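Side-chain contact in cytochrome C-550 (PDB 2BH4), which probably carries electrons, as other c-type cytochromes do, by cycling the iron of its heme c group between ferric and ferrous states: residues L60-K65 against P85-K90. The protein carries 1 engineered substitution. Sequence-based numbering, arbitrary orientation.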
# COMPACT_ATOMS: atom_id res chain seq x y z
N LEU A 60 -3.35 -11.78 3.69
CA LEU A 60 -3.50 -12.25 5.07
C LEU A 60 -2.48 -13.34 5.40
O LEU A 60 -1.96 -13.42 6.52
CB LEU A 60 -4.93 -12.73 5.34
CG LEU A 60 -6.01 -11.64 5.39
CD1 LEU A 60 -7.39 -12.29 5.44
CD2 LEU A 60 -5.78 -10.72 6.56
N GLU A 61 -2.20 -14.21 4.43
CA GLU A 61 -1.21 -15.28 4.62
C GLU A 61 0.18 -14.71 4.76
O GLU A 61 0.96 -15.16 5.59
CB GLU A 61 -1.27 -16.28 3.48
CG GLU A 61 -0.31 -17.43 3.65
CD GLU A 61 -0.51 -18.56 2.64
OE1 GLU A 61 -1.65 -18.76 2.16
OE2 GLU A 61 0.48 -19.25 2.34
N VAL A 62 0.47 -13.66 4.00
CA VAL A 62 1.76 -12.99 4.16
C VAL A 62 1.91 -12.53 5.60
O VAL A 62 2.93 -12.78 6.22
CB VAL A 62 1.91 -11.76 3.22
CG1 VAL A 62 3.21 -11.00 3.54
CG2 VAL A 62 1.93 -12.20 1.77
N ALA A 63 0.89 -11.86 6.13
CA ALA A 63 0.97 -11.33 7.48
C ALA A 63 1.04 -12.46 8.51
O ALA A 63 1.82 -12.36 9.45
CB ALA A 63 -0.20 -10.41 7.75
N GLU A 64 0.22 -13.49 8.32
CA GLU A 64 0.15 -14.63 9.26
C GLU A 64 1.48 -15.33 9.41
O GLU A 64 1.89 -15.68 10.53
CB GLU A 64 -0.89 -15.64 8.80
CG GLU A 64 -1.01 -16.91 9.67
CD GLU A 64 -1.69 -18.08 8.97
OE1 GLU A 64 -2.12 -17.95 7.81
OE2 GLU A 64 -1.77 -19.17 9.60
N LYS A 65 2.14 -15.55 8.28
CA LYS A 65 3.39 -16.32 8.26
C LYS A 65 4.62 -15.48 8.57
O LYS A 65 5.68 -16.01 8.86
CB LYS A 65 3.52 -17.02 6.91
CG LYS A 65 2.51 -18.16 6.77
CD LYS A 65 2.18 -18.42 5.33
CE LYS A 65 3.33 -18.96 4.50
NZ LYS A 65 2.99 -18.84 3.05
N PRO A 85 2.71 -10.87 -8.23
CA PRO A 85 3.94 -11.64 -7.99
C PRO A 85 4.59 -11.33 -6.65
O PRO A 85 5.30 -12.18 -6.11
CB PRO A 85 4.86 -11.23 -9.15
CG PRO A 85 4.32 -9.95 -9.61
CD PRO A 85 2.84 -10.01 -9.42
N TRP A 86 4.36 -10.13 -6.11
CA TRP A 86 4.86 -9.84 -4.76
C TRP A 86 4.22 -10.80 -3.75
O TRP A 86 4.91 -11.37 -2.91
CB TRP A 86 4.62 -8.37 -4.38
CG TRP A 86 5.23 -7.97 -3.09
CD1 TRP A 86 6.49 -7.45 -2.91
CD2 TRP A 86 4.64 -8.04 -1.79
NE1 TRP A 86 6.70 -7.18 -1.59
CE2 TRP A 86 5.59 -7.55 -0.88
CE3 TRP A 86 3.40 -8.47 -1.30
CZ2 TRP A 86 5.33 -7.46 0.49
CZ3 TRP A 86 3.16 -8.40 0.04
CH2 TRP A 86 4.11 -7.91 0.92
N LEU A 87 2.92 -10.99 -3.85
CA LEU A 87 2.22 -11.92 -2.98
C LEU A 87 2.71 -13.35 -3.17
O LEU A 87 2.90 -14.06 -2.20
CB LEU A 87 0.72 -11.88 -3.25
CG LEU A 87 -0.03 -10.65 -2.78
CD1 LEU A 87 -1.49 -10.76 -3.19
CD2 LEU A 87 0.08 -10.45 -1.27
N VAL A 88 2.90 -13.76 -4.42
CA VAL A 88 3.42 -15.10 -4.68
C VAL A 88 4.81 -15.26 -4.04
O VAL A 88 5.11 -16.27 -3.44
CB VAL A 88 3.46 -15.40 -6.19
CG1 VAL A 88 4.19 -16.74 -6.46
CG2 VAL A 88 2.07 -15.42 -6.76
N GLU A 89 5.66 -14.25 -4.19
CA GLU A 89 6.97 -14.28 -3.61
C GLU A 89 6.94 -14.46 -2.10
O GLU A 89 7.66 -15.30 -1.56
CB GLU A 89 7.76 -13.01 -3.98
CG GLU A 89 9.15 -12.91 -3.37
CD GLU A 89 9.81 -11.61 -3.72
OE1 GLU A 89 9.79 -11.26 -4.92
OE2 GLU A 89 10.31 -10.93 -2.81
N LYS A 90 6.10 -13.68 -1.42
CA LYS A 90 6.08 -13.67 0.03
C LYS A 90 5.35 -14.87 0.63
O LYS A 90 5.70 -15.29 1.71
CB LYS A 90 5.51 -12.34 0.55
CG LYS A 90 6.26 -11.09 0.08
CD LYS A 90 7.73 -11.10 0.43
CE LYS A 90 8.41 -9.88 -0.08
NZ LYS A 90 9.88 -9.90 0.09
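Lys65 NZ is shared by two acceptors. Lys65 NZ bonds to Glu61 OE2 at 2.6 Å, on the anti lone pair of the carboxylate, and also to the backbone O of Thr91, which ties helix 57-65 to the end of helix 83-91 in this c-type cytochrome fold. The axes of the two short segments run at 31° to each other, 9.7 Å apart at closest approach. Between them the contact is apolar and mostly buried, and Val62 lies at its centre, touching all three partners. Val62 CG2 lies 3.8 Å from Lys90 CB and 4.0 Å from Leu87 CD2. Val62 CG1, anti to the backbone N (chi1 173°), approaches the Trp86 ring obliquely, 4.2 Å from Trp86 CH2. An alanine here would lack both methyls and is likely to open a gap between Lys90 CB, Leu87 CD2 and the Trp86 ring. The Leu87 side chain lies about 5 Å from the heme c. Trp86 NE1 bonds to Asp75 OD1, and the ring stacks on Trp71. Lys90 NZ pairs with Glu89 OE2 at 3.1 Å. With CG anti to the carbonyl carbon (chi1 -58°), Lys90 places CG over the centre of one Trp86 face, 3.6 Å above the ring plane.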